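Local coordinates for polyketide synthase PksL (Bacillus subtilis, PDB 5E1V), which probably catalyses the removal of water from beta-hydroxyacyl intermediates, as a monomeric dehydratase domain of the trans-AT polyketide synthase that makes bacillaene, at residues 34-39 against 184-189; 191-196 against 227-232. All coordinates share one frame; numbering follows the deposited sequence.

Contact 1. Residues 34-39 against 184-189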
# COMPACT_ATOMS: atom_id res chain seq x y z
N TYR A 34 3.87 -2.82 2.93
CA TYR A 34 3.93 -4.20 3.48
C TYR A 34 3.44 -5.27 2.51
O TYR A 34 3.75 -6.48 2.70
CB TYR A 34 3.14 -4.26 4.82
CG TYR A 34 3.86 -3.66 5.98
CD1 TYR A 34 5.08 -4.11 6.34
CD2 TYR A 34 3.30 -2.63 6.71
CE1 TYR A 34 5.75 -3.59 7.48
CE2 TYR A 34 3.91 -2.09 7.82
CZ TYR A 34 5.11 -2.59 8.25
OH TYR A 34 5.76 -2.05 9.32
N ILE A 35 2.53 -4.93 1.61
CA ILE A 35 2.02 -5.91 0.61
C ILE A 35 3.18 -6.48 -0.25
O ILE A 35 3.39 -7.71 -0.34
CB ILE A 35 0.93 -5.30 -0.27
CG1 ILE A 35 -0.27 -4.92 0.64
CG2 ILE A 35 0.53 -6.29 -1.32
CD1 ILE A 35 -1.23 -3.99 0.01
N ASP A 36 3.97 -5.53 -0.80
CA ASP A 36 5.17 -5.92 -1.56
C ASP A 36 6.15 -6.71 -0.72
O ASP A 36 6.57 -7.81 -1.15
CB ASP A 36 5.81 -4.77 -2.29
CG ASP A 36 6.83 -5.27 -3.29
OD1 ASP A 36 6.40 -5.77 -4.34
OD2 ASP A 36 8.02 -5.24 -2.91
N ILE A 37 6.48 -6.21 0.48
CA ILE A 37 7.36 -6.87 1.40
C ILE A 37 6.96 -8.37 1.58
O ILE A 37 7.78 -9.29 1.33
CB ILE A 37 7.51 -6.10 2.72
CG1 ILE A 37 8.34 -4.83 2.51
CG2 ILE A 37 8.07 -7.00 3.81
CD1 ILE A 37 8.09 -3.77 3.52
N ILE A 38 5.71 -8.59 1.94
CA ILE A 38 5.27 -9.91 2.27
C ILE A 38 5.24 -10.86 1.05
O ILE A 38 5.79 -11.96 1.14
CB ILE A 38 3.91 -9.90 2.98
CG1 ILE A 38 4.05 -9.18 4.31
CG2 ILE A 38 3.49 -11.36 3.31
CD1 ILE A 38 2.69 -8.81 4.88
N TYR A 39 4.76 -10.38 -0.11
CA TYR A 39 4.64 -11.23 -1.29
C TYR A 39 6.05 -11.55 -1.82
O TYR A 39 6.25 -12.68 -2.35
CB TYR A 39 3.78 -10.57 -2.37
CG TYR A 39 2.28 -10.83 -2.22
CD1 TYR A 39 1.46 -10.01 -1.47
CD2 TYR A 39 1.71 -11.98 -2.76
CE1 TYR A 39 0.13 -10.33 -1.26
CE2 TYR A 39 0.37 -12.23 -2.59
CZ TYR A 39 -0.40 -11.38 -1.82
OH TYR A 39 -1.76 -11.64 -1.68
N GLU A 184 10.98 -3.58 -12.40
CA GLU A 184 10.97 -4.98 -12.77
C GLU A 184 11.08 -5.94 -11.55
O GLU A 184 10.58 -7.08 -11.57
CB GLU A 184 12.09 -5.31 -13.82
N GLY A 185 11.71 -5.49 -10.48
CA GLY A 185 11.90 -6.36 -9.32
C GLY A 185 10.76 -6.34 -8.31
O GLY A 185 10.69 -7.19 -7.42
N PHE A 186 9.84 -5.44 -8.47
CA PHE A 186 8.69 -5.37 -7.56
C PHE A 186 7.50 -6.28 -7.93
O PHE A 186 7.34 -6.72 -9.10
CB PHE A 186 8.25 -3.88 -7.54
CG PHE A 186 9.19 -3.06 -6.82
CD1 PHE A 186 10.22 -2.46 -7.50
CD2 PHE A 186 9.08 -2.87 -5.43
CE1 PHE A 186 11.21 -1.74 -6.82
CE2 PHE A 186 10.01 -2.15 -4.74
CZ PHE A 186 11.10 -1.56 -5.44
N MET A 187 6.66 -6.56 -6.93
CA MET A 187 5.48 -7.39 -7.17
C MET A 187 4.21 -6.52 -7.09
O MET A 187 3.34 -6.58 -7.93
CB MET A 187 5.42 -8.51 -6.19
CG MET A 187 6.51 -9.53 -6.36
SD MET A 187 6.33 -10.94 -5.29
CE MET A 187 4.90 -11.66 -5.99
N PHE A 188 4.12 -5.73 -6.02
CA PHE A 188 3.03 -4.78 -5.86
C PHE A 188 3.64 -3.45 -5.47
O PHE A 188 3.83 -3.14 -4.26
CB PHE A 188 2.02 -5.39 -4.83
CG PHE A 188 1.50 -6.68 -5.32
CD1 PHE A 188 0.54 -6.65 -6.33
CD2 PHE A 188 1.92 -7.93 -4.81
CE1 PHE A 188 0.08 -7.85 -6.90
CE2 PHE A 188 1.47 -9.10 -5.40
CZ PHE A 188 0.55 -9.04 -6.47
N HIS A 189 4.01 -2.67 -6.53
CA HIS A 189 4.86 -1.56 -6.29
C HIS A 189 4.29 -0.62 -5.26
O HIS A 189 3.24 -0.03 -5.48
CB HIS A 189 5.12 -0.76 -7.59
CG HIS A 189 6.41 -0.00 -7.53
ND1 HIS A 189 6.54 1.17 -6.85
CD2 HIS A 189 7.58 -0.20 -8.18
CE1 HIS A 189 7.75 1.63 -6.98
NE2 HIS A 189 8.42 0.79 -7.76
O HOH W 1 3.34 -2.72 -1.49
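Asp36 holds CG anti to the backbone N (chi1 -167°), which brings its carboxylate across to the turn at 186-188, while Phe188 sets CG anti to its own carbonyl carbon (chi1 -60°) and sends its ring along the helix to Tyr39. The contact joins the two halves of a double-hotdog fold, the helix of the first half meeting the loop that leads into helix 190-203 of the second. One oxygen does most of the gripping. Asp36 OD1 takes Met187 N at 2.7 Å on its syn lone pair and Phe188 N at 2.8 Å on its anti lone pair, the second bond being the straighter. Aspartate suits the place because a short side chain whose carboxylate oxygen has two lone pairs can accept from two successive amides of a turn; those bonds, with Gln40 NE2 on OD2, hold the group in place. A water adds a bridge, accepting from Asp36 N at 3.0 Å and donating to Phe188 O at 2.8 Å. On the apolar side Phe188 turns an edge to one face of Tyr39 in a T-shaped pair (planes 67° apart), Phe188 CE2 coming within 3.7 Å of Tyr39 CG. Ile35 crosses the base of the phenylalanine, with Ile35 CG2 3.9 Å from Phe188 CB. Met187, an unbranched chain bent near its end, reaches up the helix and lays SD 3.4 Å from Tyr39 O.

Contact 2. Residues 191-196 against 227-232; sequences TLIDGS and ALLQTD
Leu192 O is held by two donors from one residue a turn later in helix 190-203: Ser196 N at 3.1 Å, the ordinary helical bond, and Ser196 OG at 2.9 Å. The hydroxyl approaches from above the carbonyl plane, with a C=O...OG angle of 150°. Serine fits here because its short side chain can fold back onto its own helix, and OG also pairs with Thr235 OG1 of the neighbouring strand, so the hydroxyl of this buried serine has two partners. Across the contact itself no hydrogen bond forms. Leu192 does the work instead, its extended chain (chi2 -177°) pushing both methyls into the bend of 229-232. Leu192 CD1 lies against backbone, 3.8 Å from Leu229 O, 3.7 Å from Gln230 C and 3.6 Å from Asp232 N; Leu192 CD2 sits beside it, 4.0 Å from Asp232 CA. This is the hotdog packing of the second half of the domain, in which the central helix is wrapped by strands and their connections, here the link between strands 215-225 and 232-245. An alanine in place of Leu192 would lack both methyls and would probably leave this bend less firmly packed on the helix. Next along the helix, Ile193 bends its longer branch (chi2 -52°) so that Ile193 CD1 meets Leu229 CD1 at 4.1 Å, the two side chains crossing at about a right angle. Leu229 also packs on Phe255, Val263 and Ala264 of the surrounding strands. At the far end of the bend Thr231 OG1 donates to Asp232 OD1 over 2.8 Å, meeting the carboxylate from above its plane.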
# COMPACT_ATOMS: atom_id res chain seq x y z
N THR A 191 4.68 2.56 -4.64
CA THR A 191 4.17 3.80 -5.23
C THR A 191 2.82 3.70 -5.91
O THR A 191 1.93 4.57 -5.79
CB THR A 191 5.27 4.29 -6.23
OG1 THR A 191 6.48 4.55 -5.46
CG2 THR A 191 4.89 5.53 -6.81
N LEU A 192 2.61 2.61 -6.60
CA LEU A 192 1.30 2.36 -7.19
C LEU A 192 0.27 2.15 -6.10
O LEU A 192 -0.81 2.68 -6.17
CB LEU A 192 1.41 1.17 -8.09
CG LEU A 192 2.23 1.27 -9.39
CD1 LEU A 192 2.13 0.01 -10.15
CD2 LEU A 192 1.73 2.45 -10.22
N ILE A 193 0.59 1.34 -5.07
CA ILE A 193 -0.39 1.03 -4.04
C ILE A 193 -0.60 2.31 -3.17
O ILE A 193 -1.72 2.73 -2.97
CB ILE A 193 -0.03 -0.15 -3.12
CG1 ILE A 193 0.48 -1.40 -3.89
CG2 ILE A 193 -1.28 -0.48 -2.28
CD1 ILE A 193 -0.39 -1.89 -4.99
N ASP A 194 0.47 2.95 -2.72
CA ASP A 194 0.30 4.16 -1.95
C ASP A 194 -0.50 5.24 -2.73
O ASP A 194 -1.39 5.92 -2.19
CB ASP A 194 1.63 4.66 -1.36
CG ASP A 194 1.45 5.84 -0.48
OD1 ASP A 194 0.97 5.68 0.69
OD2 ASP A 194 1.71 6.95 -1.01
N GLY A 195 -0.13 5.42 -3.99
CA GLY A 195 -0.82 6.39 -4.87
C GLY A 195 -2.32 6.11 -4.96
O GLY A 195 -3.14 7.03 -5.05
N SER A 196 -2.68 4.83 -4.93
CA SER A 196 -4.06 4.42 -4.94
C SER A 196 -4.81 4.82 -3.65
O SER A 196 -5.99 5.25 -3.75
CB SER A 196 -4.19 2.92 -5.19
OG SER A 196 -3.71 2.50 -6.50
N ALA A 227 -2.15 -11.11 -10.79
CA ALA A 227 -0.99 -10.65 -11.58
C ALA A 227 -0.28 -9.52 -10.79
O ALA A 227 -0.81 -8.90 -9.87
CB ALA A 227 -1.39 -10.17 -12.97
N LEU A 228 0.98 -9.34 -11.11
CA LEU A 228 1.78 -8.31 -10.47
C LEU A 228 1.35 -6.91 -10.86
O LEU A 228 0.80 -6.67 -11.97
CB LEU A 228 3.23 -8.52 -10.92
CG LEU A 228 3.91 -9.85 -10.63
CD1 LEU A 228 5.47 -9.71 -10.74
CD2 LEU A 228 3.63 -10.41 -9.22
N LEU A 229 1.61 -5.94 -9.99
CA LEU A 229 1.43 -4.55 -10.32
C LEU A 229 2.75 -3.84 -10.22
O LEU A 229 3.18 -3.53 -9.14
CB LEU A 229 0.43 -3.89 -9.36
CG LEU A 229 -0.91 -4.58 -9.40
CD1 LEU A 229 -1.73 -4.19 -8.14
CD2 LEU A 229 -1.63 -4.14 -10.62
N GLN A 230 3.38 -3.55 -11.36
CA GLN A 230 4.77 -3.10 -11.37
C GLN A 230 5.00 -1.68 -11.85
O GLN A 230 5.65 -0.90 -11.17
CB GLN A 230 5.60 -4.03 -12.22
CG GLN A 230 5.44 -5.50 -11.87
CD GLN A 230 6.34 -6.40 -12.63
OE1 GLN A 230 5.94 -6.90 -13.66
NE2 GLN A 230 7.49 -6.72 -12.09
N THR A 231 4.47 -1.37 -13.06
CA THR A 231 4.68 -0.08 -13.76
C THR A 231 3.51 0.89 -13.72
O THR A 231 3.69 2.15 -13.75
CB THR A 231 5.06 -0.35 -15.21
OG1 THR A 231 4.17 -1.37 -15.73
CG2 THR A 231 6.44 -0.91 -15.31
N ASP A 232 2.30 0.32 -13.70
CA ASP A 232 1.10 1.14 -13.90
C ASP A 232 -0.10 0.34 -13.47
O ASP A 232 -0.01 -0.89 -13.42
CB ASP A 232 0.97 1.59 -15.41
CG ASP A 232 0.83 0.41 -16.36
OD1 ASP A 232 1.84 -0.14 -16.81
OD2 ASP A 232 -0.31 -0.05 -16.59

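Overall arrangement
The two contacts lie with their centres about 9 Å apart. Residues 184-189 of contact 1 run straight into helix 190-203 of contact 2, where His189 ND1 caps Thr191 N. A second tie is backbone pairing through Leu229, whose N lies 2.8 Å from Met187 O and whose O lies 2.9 Å from His189 N, both probable hydrogen bonds; Gln230 NE2 adds a bond to Phe186 O. The sequence from His189 into the helix resembles the HPxLLD motif of double-hotdog dehydratases, whose aspartate is catalytic in relatives, so contact 2 probably lies on the helix that borders the active site, and contact 1 at that helix's N-terminal end.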